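Long-range contacts in nicotinate phosphoribosyltransferase (PDB 4HL7), which probably catalyses the ATP-coupled formation of nicotinate ribonucleotide from nicotinate and phosphoribosyl diphosphate, a step of NAD biosynthesis: residues Asn25-Ile30 with Ser124-Ile129; His238-Asn243 with Gln381-Ala386; Ala251-Leu256 with Arg282-Ala287. One frame throughout, in Å; residues are numbered along the deposited sequence.

Interaction 1: Asn25-Ile30 with Ser124-Ile129; sequences NMMQAI and SWRDTI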
ATOM      1  N   ASN A  25     -10.330   5.540   3.563  1.00 15.96           N
ATOM      2  CA  ASN A  25     -10.182   6.959   3.665  1.00 15.60           C
ATOM      3  C   ASN A  25     -10.231   7.644   2.288  1.00 14.88           C
ATOM      4  O   ASN A  25     -10.981   8.626   2.104  1.00 16.00           O
ATOM      5  CB  ASN A  25      -8.904   7.288   4.436  1.00 16.87           C
ATOM      6  CG  ASN A  25      -8.915   6.723   5.828  1.00 19.18           C
ATOM      7  OD1 ASN A  25      -9.974   6.264   6.354  1.00 19.21           O
ATOM      8  ND2 ASN A  25      -7.711   6.698   6.458  1.00 23.33           N
HETATM    9  N   MSE A  26      -9.488   7.111   1.307  1.00 14.37           N
HETATM   10  CA  MSE A  26      -9.492   7.648  -0.023  1.00 15.01           C
HETATM   11  C   MSE A  26     -10.869   7.448  -0.630  1.00 15.36           C
HETATM   12  O   MSE A  26     -11.337   8.300  -1.376  1.00 14.57           O
HETATM   13  CB  MSE A  26      -8.402   6.939  -0.838  1.00 15.81           C
HETATM   14  CG  MSE A  26      -8.096   7.652  -2.099  1.00 20.95           C
HETATM   15 SE   MSE A  26      -6.420   6.750  -2.704  1.00 32.35          SE
HETATM   16  CE  MSE A  26      -5.333   6.478  -1.519  1.00 15.48           C
HETATM   17  N   MSE A  27     -11.572   6.381  -0.261  1.00 15.23           N
HETATM   18  CA  MSE A  27     -12.956   6.248  -0.777  1.00 14.63           C
HETATM   19  C   MSE A  27     -13.828   7.417  -0.361  1.00 14.59           C
HETATM   20  O   MSE A  27     -14.704   7.877  -1.123  1.00 15.91           O
HETATM   21  CB  MSE A  27     -13.539   4.927  -0.241  1.00 14.48           C
HETATM   22  CG  MSE A  27     -14.921   4.671  -0.894  1.00 17.74           C
HETATM   23 SE   MSE A  27     -15.558   2.974  -0.094  1.00 22.28          SE
HETATM   24  CE  MSE A  27     -17.352   2.750  -0.849  1.00 21.28           C
ATOM     25  N   GLN A  28     -13.651   7.905   0.862  1.00 16.43           N
ATOM     26  CA  GLN A  28     -14.362   9.136   1.251  1.00 17.57           C
ATOM     27  C   GLN A  28     -14.033  10.306   0.375  1.00 17.33           C
ATOM     28  O   GLN A  28     -14.956  11.094  -0.012  1.00 16.80           O
ATOM     29  CB  GLN A  28     -14.205   9.527   2.737  1.00 18.74           C
ATOM     30  CG  GLN A  28     -14.690  10.987   2.933  1.00 22.63           C
ATOM     31  CD  GLN A  28     -14.907  11.338   4.349  1.00 25.96           C
ATOM     32  OE1 GLN A  28     -15.709  10.694   5.043  1.00 31.89           O
ATOM     33  NE2 GLN A  28     -14.172  12.331   4.830  1.00 30.08           N
ATOM     34  N   ALA A  29     -12.749  10.497   0.044  1.00 16.27           N
ATOM     35  CA  ALA A  29     -12.383  11.681  -0.742  1.00 16.26           C
ATOM     36  C   ALA A  29     -12.933  11.570  -2.157  1.00 17.03           C
ATOM     37  O   ALA A  29     -13.414  12.531  -2.766  1.00 15.28           O
ATOM     38  CB  ALA A  29     -10.852  11.866  -0.791  1.00 16.45           C
ATOM     39  N   ILE A  30     -12.938  10.352  -2.660  1.00 14.92           N
ATOM     40  CA  ILE A  30     -13.455  10.069  -4.047  1.00 15.03           C
ATOM     41  C   ILE A  30     -14.994  10.231  -4.013  1.00 15.58           C
ATOM     42  O   ILE A  30     -15.605  10.815  -4.955  1.00 15.11           O
ATOM     43  CB  ILE A  30     -13.076   8.632  -4.488  1.00 15.17           C
ATOM     44  CG1 ILE A  30     -11.552   8.570  -4.690  1.00 16.69           C
ATOM     45  CG2 ILE A  30     -13.778   8.229  -5.826  1.00 16.99           C
ATOM     46  CD1 ILE A  30     -11.025   7.134  -4.615  1.00 15.58           C
ATOM     47  N   SER A 124     -16.782   2.400 -11.168  1.00 15.01           N
ATOM     48  CA  SER A 124     -16.507   3.700 -10.551  1.00 14.84           C
ATOM     49  C   SER A 124     -15.322   3.585  -9.618  1.00 13.12           C
ATOM     50  O   SER A 124     -15.080   2.552  -8.984  1.00 13.27           O
ATOM     51  CB  SER A 124     -17.715   4.272  -9.789  1.00 17.76           C
ATOM     52  OG  SER A 124     -17.974   3.583  -8.603  1.00 18.21           O
ATOM     53  N   TRP A 125     -14.596   4.659  -9.493  1.00 13.36           N
ATOM     54  CA  TRP A 125     -13.472   4.716  -8.561  1.00 13.80           C
ATOM     55  C   TRP A 125     -13.953   4.487  -7.148  1.00 15.12           C
ATOM     56  O   TRP A 125     -13.362   3.681  -6.413  1.00 14.55           O
ATOM     57  CB  TRP A 125     -12.802   6.084  -8.746  1.00 13.42           C
ATOM     58  CG  TRP A 125     -11.413   6.174  -8.218  1.00 13.81           C
ATOM     59  CD1 TRP A 125     -10.569   5.147  -7.747  1.00 13.54           C
ATOM     60  CD2 TRP A 125     -10.613   7.392  -8.163  1.00 14.23           C
ATOM     61  NE1 TRP A 125      -9.310   5.687  -7.396  1.00 15.20           N
ATOM     62  CE2 TRP A 125      -9.293   7.012  -7.641  1.00 15.37           C
ATOM     63  CE3 TRP A 125     -10.855   8.717  -8.493  1.00 15.87           C
ATOM     64  CZ2 TRP A 125      -8.288   7.958  -7.434  1.00 15.10           C
ATOM     65  CZ3 TRP A 125      -9.806   9.668  -8.311  1.00 14.34           C
ATOM     66  CH2 TRP A 125      -8.573   9.289  -7.786  1.00 16.96           C
ATOM     67  N   ARG A 126     -15.095   5.106  -6.762  1.00 14.27           N
ATOM     68  CA  ARG A 126     -15.601   4.898  -5.398  1.00 15.03           C
ATOM     69  C   ARG A 126     -15.978   3.404  -5.130  1.00 16.15           C
ATOM     70  O   ARG A 126     -15.745   2.898  -4.074  1.00 17.89           O
ATOM     71  CB  ARG A 126     -16.820   5.766  -5.164  1.00 17.97           C
ATOM     72  CG  ARG A 126     -17.388   5.706  -3.726  1.00 22.30           C
ATOM     73  CD  ARG A 126     -18.901   5.979  -3.781  1.00 24.73           C
ATOM     74  NE  ARG A 126     -19.475   6.091  -2.440  1.00 26.94           N
ATOM     75  CZ  ARG A 126     -20.152   5.148  -1.811  1.00 26.55           C
ATOM     76  NH1 ARG A 126     -20.456   3.992  -2.401  1.00 23.14           N
ATOM     77  NH2 ARG A 126     -20.573   5.402  -0.589  1.00 25.18           N
ATOM     78  N   ASP A 127     -16.544   2.737  -6.100  1.00 15.44           N
ATOM     79  CA  ASP A 127     -17.039   1.391  -5.904  1.00 16.99           C
ATOM     80  C   ASP A 127     -16.001   0.280  -6.077  1.00 15.95           C
ATOM     81  O   ASP A 127     -16.253  -0.890  -5.668  1.00 17.67           O
ATOM     82  CB  ASP A 127     -18.231   1.177  -6.753  1.00 18.99           C
ATOM     83  CG  ASP A 127     -19.406   2.123  -6.309  1.00 22.46           C
ATOM     84  OD1 ASP A 127     -20.332   2.211  -7.037  1.00 24.55           O
ATOM     85  OD2 ASP A 127     -19.300   2.788  -5.246  1.00 26.69           O
ATOM     86  N   THR A 128     -14.850   0.650  -6.620  1.00 14.95           N
ATOM     87  CA  THR A 128     -13.787  -0.364  -6.910  1.00 14.64           C
ATOM     88  C   THR A 128     -12.534  -0.160  -6.063  1.00 14.43           C
ATOM     89  O   THR A 128     -11.673  -1.054  -6.037  1.00 14.13           O
ATOM     90  CB  THR A 128     -13.402  -0.457  -8.392  1.00 14.91           C
ATOM     91  OG1 THR A 128     -12.863   0.781  -8.865  1.00 15.37           O
ATOM     92  CG2 THR A 128     -14.614  -0.911  -9.284  1.00 15.34           C
ATOM     93  N   ILE A 129     -12.418   1.010  -5.429  1.00 14.75           N
ATOM     94  CA  ILE A 129     -11.161   1.320  -4.720  1.00 16.73           C
ATOM     95  C   ILE A 129     -10.856   0.307  -3.589  1.00 16.74           C
ATOM     96  O   ILE A 129      -9.705   0.013  -3.309  1.00 17.94           O
ATOM     97  CB  ILE A 129     -11.082   2.784  -4.213  1.00 17.46           C
ATOM     98  CG1 ILE A 129      -9.691   3.025  -3.560  1.00 19.12           C
ATOM     99  CG2 ILE A 129     -12.156   3.066  -3.204  1.00 18.11           C
ATOM    100  CD1 ILE A 129      -9.275   4.443  -3.509  1.00 18.81           C
TER
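Met27 and Arg126 bring the two backbones nearest, their CA atoms 5.5 Å apart, where helix 21-33 lies against the short helix 125-128. Ile30 carries the largest share of the contact. Its CD1 sits over one face of the Trp125 indole as a CH-pi contact, 3.4 Å from the centroid of the five-membered ring and 7° off the ring normal, while CG1 spreads over CD2 and CE3 of the same face. The other branch, CG2, reaches the backbone N of Arg126 at 3.5 Å. Ile129 arrives with CG1 anti to its backbone N (chi1 -177°), and its CD1 presses on Ile30 CD1 at 3.4 Å, tighter than usual for two carbons. The same CD1 also meets CG of Met26, a selenomethionine, at 3.7 Å. Met27, likewise selenomethionine, runs fully extended so that its CE reaches 3.6 Å from Arg126 O and lies over one face of the Arg126 guanidinium, toward the rim. Asp127 OD2 takes the edge of that guanidinium in a salt bridge from Arg126 NH1 (3.3 Å), and His31 ND1 bonds NE. Trp125 NE1 donates to Glu233 of helix 232-241. With these polar ends engaged elsewhere, the joint between the N-terminal-domain helices rests on van der Waals packing, mostly apolar, with methyl groups also set against the guanidinium and backbone of Arg126.

Interaction 2: His238-Asn243 with Gln381-Ala386; sequences HQALVN and QGRPVA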
ATOM      1  N   HIS A 238      -5.404  12.001 -10.678  1.00 11.63           N
ATOM      2  CA  HIS A 238      -5.449  13.435 -11.060  1.00 14.03           C
ATOM      3  C   HIS A 238      -4.839  13.772 -12.382  1.00 13.37           C
ATOM      4  O   HIS A 238      -5.130  14.825 -12.952  1.00 13.58           O
ATOM      5  CB  HIS A 238      -4.931  14.342  -9.922  1.00 12.19           C
ATOM      6  CG  HIS A 238      -5.964  14.530  -8.825  1.00 13.13           C
ATOM      7  ND1 HIS A 238      -6.178  13.595  -7.877  1.00 14.96           N
ATOM      8  CD2 HIS A 238      -6.965  15.495  -8.651  1.00 14.53           C
ATOM      9  CE1 HIS A 238      -7.208  13.985  -7.069  1.00 13.05           C
ATOM     10  NE2 HIS A 238      -7.686  15.150  -7.542  1.00 14.22           N
ATOM     11  N   GLN A 239      -3.998  12.891 -12.920  1.00 12.58           N
ATOM     12  CA  GLN A 239      -3.457  13.075 -14.303  1.00 13.54           C
ATOM     13  C   GLN A 239      -4.521  13.021 -15.382  1.00 13.82           C
ATOM     14  O   GLN A 239      -4.313  13.464 -16.518  1.00 15.15           O
ATOM     15  CB  GLN A 239      -2.354  12.017 -14.617  1.00 13.72           C
ATOM     16  CG  GLN A 239      -1.149  12.153 -13.699  1.00 14.03           C
ATOM     17  CD  GLN A 239      -0.259  10.913 -13.767  1.00 14.83           C
ATOM     18  OE1 GLN A 239      -0.420  10.104 -14.662  1.00 14.41           O
ATOM     19  NE2 GLN A 239       0.665  10.755 -12.802  1.00 13.60           N
ATOM     20  N   ALA A 240      -5.626  12.400 -15.050  1.00 13.01           N
ATOM     21  CA  ALA A 240      -6.782  12.335 -15.930  1.00 13.46           C
ATOM     22  C   ALA A 240      -7.816  13.445 -15.630  1.00 15.57           C
ATOM     23  O   ALA A 240      -8.569  13.858 -16.544  1.00 18.45           O
ATOM     24  CB  ALA A 240      -7.465  10.963 -15.815  1.00 14.23           C
ATOM     25  N   LEU A 241      -7.863  13.910 -14.392  1.00 14.92           N
ATOM     26  CA  LEU A 241      -8.954  14.770 -13.946  1.00 14.26           C
ATOM     27  C   LEU A 241      -8.635  16.280 -14.095  1.00 13.91           C
ATOM     28  O   LEU A 241      -9.599  17.107 -14.241  1.00 14.35           O
ATOM     29  CB  LEU A 241      -9.261  14.483 -12.448  1.00 14.70           C
ATOM     30  CG  LEU A 241      -9.642  13.021 -12.172  1.00 17.71           C
ATOM     31  CD1 LEU A 241      -9.823  12.843 -10.673  1.00 17.71           C
ATOM     32  CD2 LEU A 241     -10.949  12.784 -12.866  1.00 16.00           C
ATOM     33  N   VAL A 242      -7.349  16.643 -14.067  1.00 13.33           N
ATOM     34  CA  VAL A 242      -6.944  18.051 -14.333  1.00 12.62           C
ATOM     35  C   VAL A 242      -5.829  18.030 -15.359  1.00 13.21           C
ATOM     36  O   VAL A 242      -5.480  16.986 -15.852  1.00 12.08           O
ATOM     37  CB  VAL A 242      -6.460  18.756 -13.015  1.00 13.96           C
ATOM     38  CG1 VAL A 242      -7.660  18.778 -12.027  1.00 15.67           C
ATOM     39  CG2 VAL A 242      -5.264  18.018 -12.308  1.00 11.92           C
ATOM     40  N   ASN A 243      -5.191  19.187 -15.632  1.00 13.50           N
ATOM     41  CA  ASN A 243      -4.092  19.113 -16.536  1.00 12.63           C
ATOM     42  C   ASN A 243      -2.953  18.324 -15.912  1.00 12.93           C
ATOM     43  O   ASN A 243      -2.755  18.376 -14.711  1.00 13.58           O
ATOM     44  CB  ASN A 243      -3.584  20.522 -16.953  1.00 12.98           C
ATOM     45  CG  ASN A 243      -2.573  20.419 -18.078  1.00 14.32           C
ATOM     46  OD1 ASN A 243      -1.338  20.415 -17.824  1.00 14.72           O
ATOM     47  ND2 ASN A 243      -3.087  20.204 -19.322  1.00 14.36           N
ATOM     48  N   GLN A 381     -11.181   7.800 -15.983  1.00 16.89           N
ATOM     49  CA  GLN A 381     -12.053   8.461 -16.981  1.00 19.42           C
ATOM     50  C   GLN A 381     -11.673   8.085 -18.383  1.00 18.66           C
ATOM     51  O   GLN A 381     -11.744   8.910 -19.301  1.00 20.77           O
ATOM     52  CB  GLN A 381     -12.017  10.005 -16.825  1.00 21.02           C
ATOM     53  CG  GLN A 381     -12.669  10.523 -15.579  1.00 23.35           C
ATOM     54  CD  GLN A 381     -14.136  10.185 -15.505  1.00 26.24           C
ATOM     55  OE1 GLN A 381     -14.499   9.023 -15.342  1.00 23.22           O
ATOM     56  NE2 GLN A 381     -14.999  11.191 -15.682  1.00 24.15           N
ATOM     57  N   GLY A 382     -11.282   6.818 -18.563  1.00 18.48           N
ATOM     58  CA  GLY A 382     -10.919   6.301 -19.884  1.00 21.09           C
ATOM     59  C   GLY A 382      -9.603   6.827 -20.439  1.00 18.88           C
ATOM     60  O   GLY A 382      -9.344   6.693 -21.638  1.00 21.91           O
ATOM     61  N   ARG A 383      -8.821   7.476 -19.588  1.00 17.21           N
ATOM     62  CA  ARG A 383      -7.535   8.095 -19.989  1.00 17.47           C
ATOM     63  C   ARG A 383      -6.395   7.386 -19.274  1.00 16.55           C
ATOM     64  O   ARG A 383      -6.561   6.983 -18.113  1.00 14.60           O
ATOM     65  CB  ARG A 383      -7.521   9.596 -19.588  1.00 17.55           C
ATOM     66  CG  ARG A 383      -8.697  10.405 -20.198  1.00 17.50           C
ATOM     67  CD  ARG A 383      -9.247  11.486 -19.250  1.00 17.41           C
ATOM     68  NE  ARG A 383     -10.582  11.904 -19.692  1.00 17.67           N
ATOM     69  CZ  ARG A 383     -11.170  13.032 -19.301  1.00 19.27           C
ATOM     70  NH1 ARG A 383     -10.543  13.853 -18.483  1.00 17.45           N
ATOM     71  NH2 ARG A 383     -12.394  13.334 -19.744  1.00 19.42           N
ATOM     72  N   PRO A 384      -5.225   7.284 -19.922  1.00 17.14           N
ATOM     73  CA  PRO A 384      -4.100   6.648 -19.217  1.00 17.24           C
ATOM     74  C   PRO A 384      -3.607   7.488 -18.045  1.00 16.77           C
ATOM     75  O   PRO A 384      -3.714   8.743 -18.077  1.00 16.98           O
ATOM     76  CB  PRO A 384      -2.943   6.601 -20.267  1.00 19.30           C
ATOM     77  CG  PRO A 384      -3.496   7.173 -21.524  1.00 18.23           C
ATOM     78  CD  PRO A 384      -4.843   7.837 -21.231  1.00 17.71           C
ATOM     79  N   VAL A 385      -2.983   6.841 -17.071  1.00 15.13           N
ATOM     80  CA  VAL A 385      -2.307   7.557 -15.968  1.00 14.62           C
ATOM     81  C   VAL A 385      -1.006   6.782 -15.703  1.00 15.46           C
ATOM     82  O   VAL A 385      -0.853   5.650 -16.165  1.00 16.48           O
ATOM     83  CB  VAL A 385      -3.172   7.628 -14.682  1.00 14.29           C
ATOM     84  CG1 VAL A 385      -4.487   8.382 -14.949  1.00 14.09           C
ATOM     85  CG2 VAL A 385      -3.416   6.204 -14.120  1.00 15.09           C
ATOM     86  N   ALA A 386      -0.052   7.408 -15.046  1.00 15.19           N
ATOM     87  CA  ALA A 386       1.283   6.759 -14.922  1.00 15.30           C
ATOM     88  C   ALA A 386       1.963   7.058 -13.618  1.00 16.96           C
ATOM     89  O   ALA A 386       1.709   8.066 -12.999  1.00 16.12           O
ATOM     90  CB  ALA A 386       2.193   7.168 -16.045  1.00 14.70           C
TER
HETATM   91  O   HOH W   1      -4.894  11.220 -18.392  1.00 16.01           O
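The Gln239 carboxamide grips the backbone of Ala386 at both its polar groups, forming the more buried end of this contact. OE1 accepts from Ala386 N at 2.7 Å, the N-H...O angle being 155°, and NE2 donates to Ala386 O at 2.9 Å in the plane of that carbonyl. Two bonds to one residue fix the rotation of the amide; chi2 of 165° carries CD outward on an extended chain to reach it. Beside this pair, Ala240 CB packs on Val385 CG1 at 4.0 Å and on Arg383 CD at 3.9 Å. A water donates to both Gln239 O and Pro384 O, the latter at 2.8 Å, joining the two backbones between the amide pair and the arginine.

Contacts become sparser toward Gln381 and the exposed Arg383. There Arg383 NH1 donates to Ala240 O at 2.8 Å, but the N-H...O angle is only 138°, and the acceptor is tilted from the guanidinium plane. One guanidinium face rests on Gln381 CB, and Leu241 CD2 touches Gln381 CG at 3.9 Å, crossing it at about a right angle.

The contact thus fastens the C-terminal part of helix 232-241 to strand 383-384, an outermost strand of the five-stranded antiparallel sheet, and to the residues just beyond. Strand 372-380 continues the packing through Leu377 and Cys380. Phe402 of helix 400-409 touches Gln239 and Pro384, Leu406 touches Gln239 and Ala386, and Gln381 OE1 bonds Ser38 N at strand 38-46.

Interaction 3: Ala251-Leu256 with Arg282-Ala287; sequences ALERWL and RHLANA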
ATOM      1  N   ALA A 251      -3.919  17.216  -6.370  1.00 14.21           N
ATOM      2  CA  ALA A 251      -4.187  16.044  -5.527  1.00 15.81           C
ATOM      3  C   ALA A 251      -3.749  16.361  -4.089  1.00 14.63           C
ATOM      4  O   ALA A 251      -4.457  16.020  -3.109  1.00 13.22           O
ATOM      5  CB  ALA A 251      -3.434  14.828  -6.061  1.00 16.18           C
ATOM      6  N   LEU A 252      -2.575  17.032  -3.933  1.00 13.31           N
ATOM      7  CA  LEU A 252      -2.195  17.451  -2.542  1.00 14.12           C
ATOM      8  C   LEU A 252      -3.238  18.385  -1.883  1.00 14.21           C
ATOM      9  O   LEU A 252      -3.610  18.185  -0.715  1.00 15.40           O
ATOM     10  CB  LEU A 252      -0.789  18.112  -2.487  1.00 13.49           C
ATOM     11  CG  LEU A 252       0.430  17.220  -2.889  1.00 14.10           C
ATOM     12  CD1 LEU A 252       1.605  18.094  -3.217  1.00 13.69           C
ATOM     13  CD2 LEU A 252       0.732  16.315  -1.671  1.00 12.85           C
ATOM     14  N   GLU A 253      -3.691  19.398  -2.607  1.00 13.74           N
ATOM     15  CA  GLU A 253      -4.659  20.324  -2.080  1.00 14.21           C
ATOM     16  C   GLU A 253      -5.977  19.644  -1.748  1.00 14.44           C
ATOM     17  O   GLU A 253      -6.592  19.930  -0.725  1.00 14.69           O
ATOM     18  CB  GLU A 253      -4.865  21.464  -3.122  1.00 15.39           C
ATOM     19  CG  GLU A 253      -3.570  22.272  -3.248  1.00 17.52           C
ATOM     20  CD  GLU A 253      -3.685  23.308  -4.340  1.00 27.56           C
ATOM     21  OE1 GLU A 253      -4.423  23.052  -5.284  1.00 27.54           O
ATOM     22  OE2 GLU A 253      -3.032  24.348  -4.243  1.00 24.14           O
ATOM     23  N   ARG A 254      -6.440  18.765  -2.622  1.00 14.76           N
ATOM     24  CA  ARG A 254      -7.776  18.203  -2.468  1.00 16.20           C
ATOM     25  C   ARG A 254      -7.824  17.173  -1.343  1.00 16.26           C
ATOM     26  O   ARG A 254      -8.873  16.946  -0.779  1.00 16.43           O
ATOM     27  CB  ARG A 254      -8.236  17.563  -3.762  1.00 17.20           C
ATOM     28  CG  ARG A 254      -8.634  18.671  -4.742  1.00 25.42           C
ATOM     29  CD  ARG A 254      -9.779  18.281  -5.640  1.00 27.11           C
ATOM     30  NE  ARG A 254     -10.712  19.412  -5.797  1.00 32.08           N
ATOM     31  CZ  ARG A 254     -11.847  19.346  -6.474  1.00 34.16           C
ATOM     32  NH1 ARG A 254     -12.172  18.215  -7.094  1.00 30.25           N
ATOM     33  NH2 ARG A 254     -12.645  20.421  -6.565  1.00 34.76           N
ATOM     34  N   TRP A 255      -6.698  16.546  -1.008  1.00 13.88           N
ATOM     35  CA  TRP A 255      -6.707  15.671   0.178  1.00 14.95           C
ATOM     36  C   TRP A 255      -7.090  16.486   1.418  1.00 15.31           C
ATOM     37  O   TRP A 255      -7.856  16.058   2.265  1.00 15.50           O
ATOM     38  CB  TRP A 255      -5.327  15.009   0.390  1.00 15.30           C
ATOM     39  CG  TRP A 255      -5.347  13.988   1.500  1.00 15.67           C
ATOM     40  CD1 TRP A 255      -4.946  14.120   2.838  1.00 18.47           C
ATOM     41  CD2 TRP A 255      -5.935  12.659   1.413  1.00 17.80           C
ATOM     42  NE1 TRP A 255      -5.208  12.922   3.543  1.00 20.76           N
ATOM     43  CE2 TRP A 255      -5.749  12.014   2.706  1.00 19.43           C
ATOM     44  CE3 TRP A 255      -6.545  11.948   0.393  1.00 19.67           C
ATOM     45  CZ2 TRP A 255      -6.196  10.712   2.954  1.00 22.33           C
ATOM     46  CZ3 TRP A 255      -6.957  10.628   0.657  1.00 20.60           C
ATOM     47  CH2 TRP A 255      -6.770  10.040   1.900  1.00 22.05           C
ATOM     48  N   LEU A 256      -6.502  17.677   1.535  1.00 15.90           N
ATOM     49  CA  LEU A 256      -6.769  18.579   2.664  1.00 16.32           C
ATOM     50  C   LEU A 256      -8.233  19.085   2.704  1.00 17.55           C
ATOM     51  O   LEU A 256      -8.786  19.277   3.764  1.00 23.13           O
ATOM     52  CB  LEU A 256      -5.831  19.772   2.593  1.00 15.53           C
ATOM     53  CG  LEU A 256      -4.333  19.359   2.737  1.00 15.08           C
ATOM     54  CD1 LEU A 256      -3.446  20.623   2.622  1.00 13.63           C
ATOM     55  CD2 LEU A 256      -3.933  18.489   3.970  1.00 14.31           C
ATOM     56  N   ARG A 282       5.007  26.106   0.718  1.00 16.45           N
ATOM     57  CA  ARG A 282       5.109  26.312   2.139  1.00 18.08           C
ATOM     58  C   ARG A 282       3.754  26.003   2.814  1.00 16.89           C
ATOM     59  O   ARG A 282       3.707  25.359   3.892  1.00 18.20           O
ATOM     60  CB  ARG A 282       5.579  27.776   2.430  1.00 18.35           C
ATOM     61  CG  ARG A 282       5.915  27.981   3.909  1.00 21.97           C
ATOM     62  CD  ARG A 282       6.595  29.330   4.241  1.00 24.05           C
ATOM     63  NE  ARG A 282       5.554  30.314   4.311  1.00 26.95           N
ATOM     64  CZ  ARG A 282       4.808  30.490   5.413  1.00 26.48           C
ATOM     65  NH1 ARG A 282       3.819  31.383   5.401  1.00 29.14           N
ATOM     66  NH2 ARG A 282       5.061  29.731   6.495  1.00 25.52           N
ATOM     67  N   HIS A 283       2.657  26.380   2.149  1.00 18.78           N
ATOM     68  CA  HIS A 283       1.329  26.154   2.744  1.00 20.96           C
ATOM     69  C   HIS A 283       1.035  24.653   2.826  1.00 19.11           C
ATOM     70  O   HIS A 283       0.627  24.172   3.890  1.00 16.72           O
ATOM     71  CB  HIS A 283       0.263  26.996   2.052  1.00 24.95           C
ATOM     72  CG  HIS A 283       0.479  28.533   2.198  1.00 21.44           C
ATOM     73  ND1 HIS A 283       0.178  29.404   1.205  1.00 24.95           N
ATOM     74  CD2 HIS A 283       1.084  29.284   3.195  1.00 25.64           C
ATOM     75  CE1 HIS A 283       0.447  30.651   1.605  1.00 29.64           C
ATOM     76  NE2 HIS A 283       1.028  30.585   2.823  1.00 26.30           N
ATOM     77  N   LEU A 284       1.418  23.882   1.802  1.00 16.73           N
ATOM     78  CA  LEU A 284       1.182  22.445   1.788  1.00 16.62           C
ATOM     79  C   LEU A 284       2.111  21.751   2.753  1.00 14.47           C
ATOM     80  O   LEU A 284       1.722  20.816   3.448  1.00 15.64           O
ATOM     81  CB  LEU A 284       1.367  21.873   0.380  1.00 16.22           C
ATOM     82  CG  LEU A 284       0.186  22.254  -0.539  1.00 16.75           C
ATOM     83  CD1 LEU A 284       0.521  21.919  -1.990  1.00 17.00           C
ATOM     84  CD2 LEU A 284      -1.152  21.659  -0.110  1.00 17.74           C
ATOM     85  N   ALA A 285       3.356  22.186   2.778  1.00 14.04           N
ATOM     86  CA  ALA A 285       4.388  21.542   3.698  1.00 14.69           C
ATOM     87  C   ALA A 285       4.068  21.752   5.170  1.00 15.03           C
ATOM     88  O   ALA A 285       4.403  20.901   6.003  1.00 15.11           O
ATOM     89  CB  ALA A 285       5.798  22.047   3.378  1.00 15.27           C
ATOM     90  N   ASN A 286       3.430  22.873   5.509  1.00 15.27           N
ATOM     91  CA  ASN A 286       2.983  23.095   6.870  1.00 15.42           C
ATOM     92  C   ASN A 286       1.716  22.325   7.194  1.00 14.33           C
ATOM     93  O   ASN A 286       1.598  21.758   8.252  1.00 15.68           O
ATOM     94  CB  ASN A 286       2.753  24.582   7.112  1.00 17.48           C
ATOM     95  CG  ASN A 286       4.049  25.286   7.561  1.00 16.48           C
ATOM     96  OD1 ASN A 286       4.672  24.866   8.506  1.00 19.01           O
ATOM     97  ND2 ASN A 286       4.445  26.343   6.858  1.00 17.78           N
ATOM     98  N   ALA A 287       0.820  22.227   6.237  1.00 14.10           N
ATOM     99  CA  ALA A 287      -0.419  21.523   6.533  1.00 14.93           C
ATOM    100  C   ALA A 287      -0.206  19.997   6.616  1.00 14.39           C
ATOM    101  O   ALA A 287      -0.815  19.337   7.446  1.00 15.49           O
ATOM    102  CB  ALA A 287      -1.451  21.832   5.446  1.00 15.87           C
TER
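Leu284 and Leu256 meet with CG of each anti to its own carbonyl carbon and beside the backbone N (chi1 -74° in Leu284), on CB atoms that already point toward the other helix. In Leu256 a near-anti chi2 of 179° then extends CD1, the methyl that makes the contact. Leu256 CD1 touches two residues, lying 3.7 Å from Leu284 CD2 and equally 3.7 Å from Ala287 CB.

Leu284 divides its two methyls between different partners. CD2 faces Leu256 and also touches Glu253 CG at 4.0 Å, where the two side chains cross at about a right angle; the aliphatic part of the glutamate, not its carboxylate, makes this contact. CD1 turns to Leu252, meeting its CB at 4.1 Å and its CD1 at a similar distance. Leu284 therefore packs against three residues, Leu252, Glu253 and Leu256, spaced to face one side of helix 247-258. The evidence for a light joint is consistent: the segment axes come no closer than 10.8 Å, at 46° to each other, and the segments bury 222 Å² in all through apolar contacts.

Leu252 also touches Phe235 of helix 232-241, and its carbonyl O accepts from Tyr288 OH just after helix 282-287. Ala251 O accepts from Trp234 NE1, whereas Asn286 O accepts from Lys319 NZ beside strand 320-323. Helix 282-287 itself leads into strand 290-293 of the six-stranded parallel sheet.

Overall arrangement
Along the chain, interaction 1 closes first, and interaction 3 is nested within the loop that interaction 2 later closes. Their centres lie 16 Å (1 and 2) and 20 Å (1 and 3, 2 and 3) apart, yet each pair touches. Trp125 CZ3 packs on Leu241 CD1, Met26 CA on the ring of Trp255, and His238 ND1 lies beside Ala251 CB. Consecutive helices 232-241 and 247-258 link interactions 2 and 3, while helix 21-33 brings in the N-terminal domain. Interaction 2 reaches the antiparallel sheet and interaction 3 adjoins the parallel-sheet region, so packing runs continuously from the N-terminal domain toward the parallel sheet of this phosphoribosyltransferase.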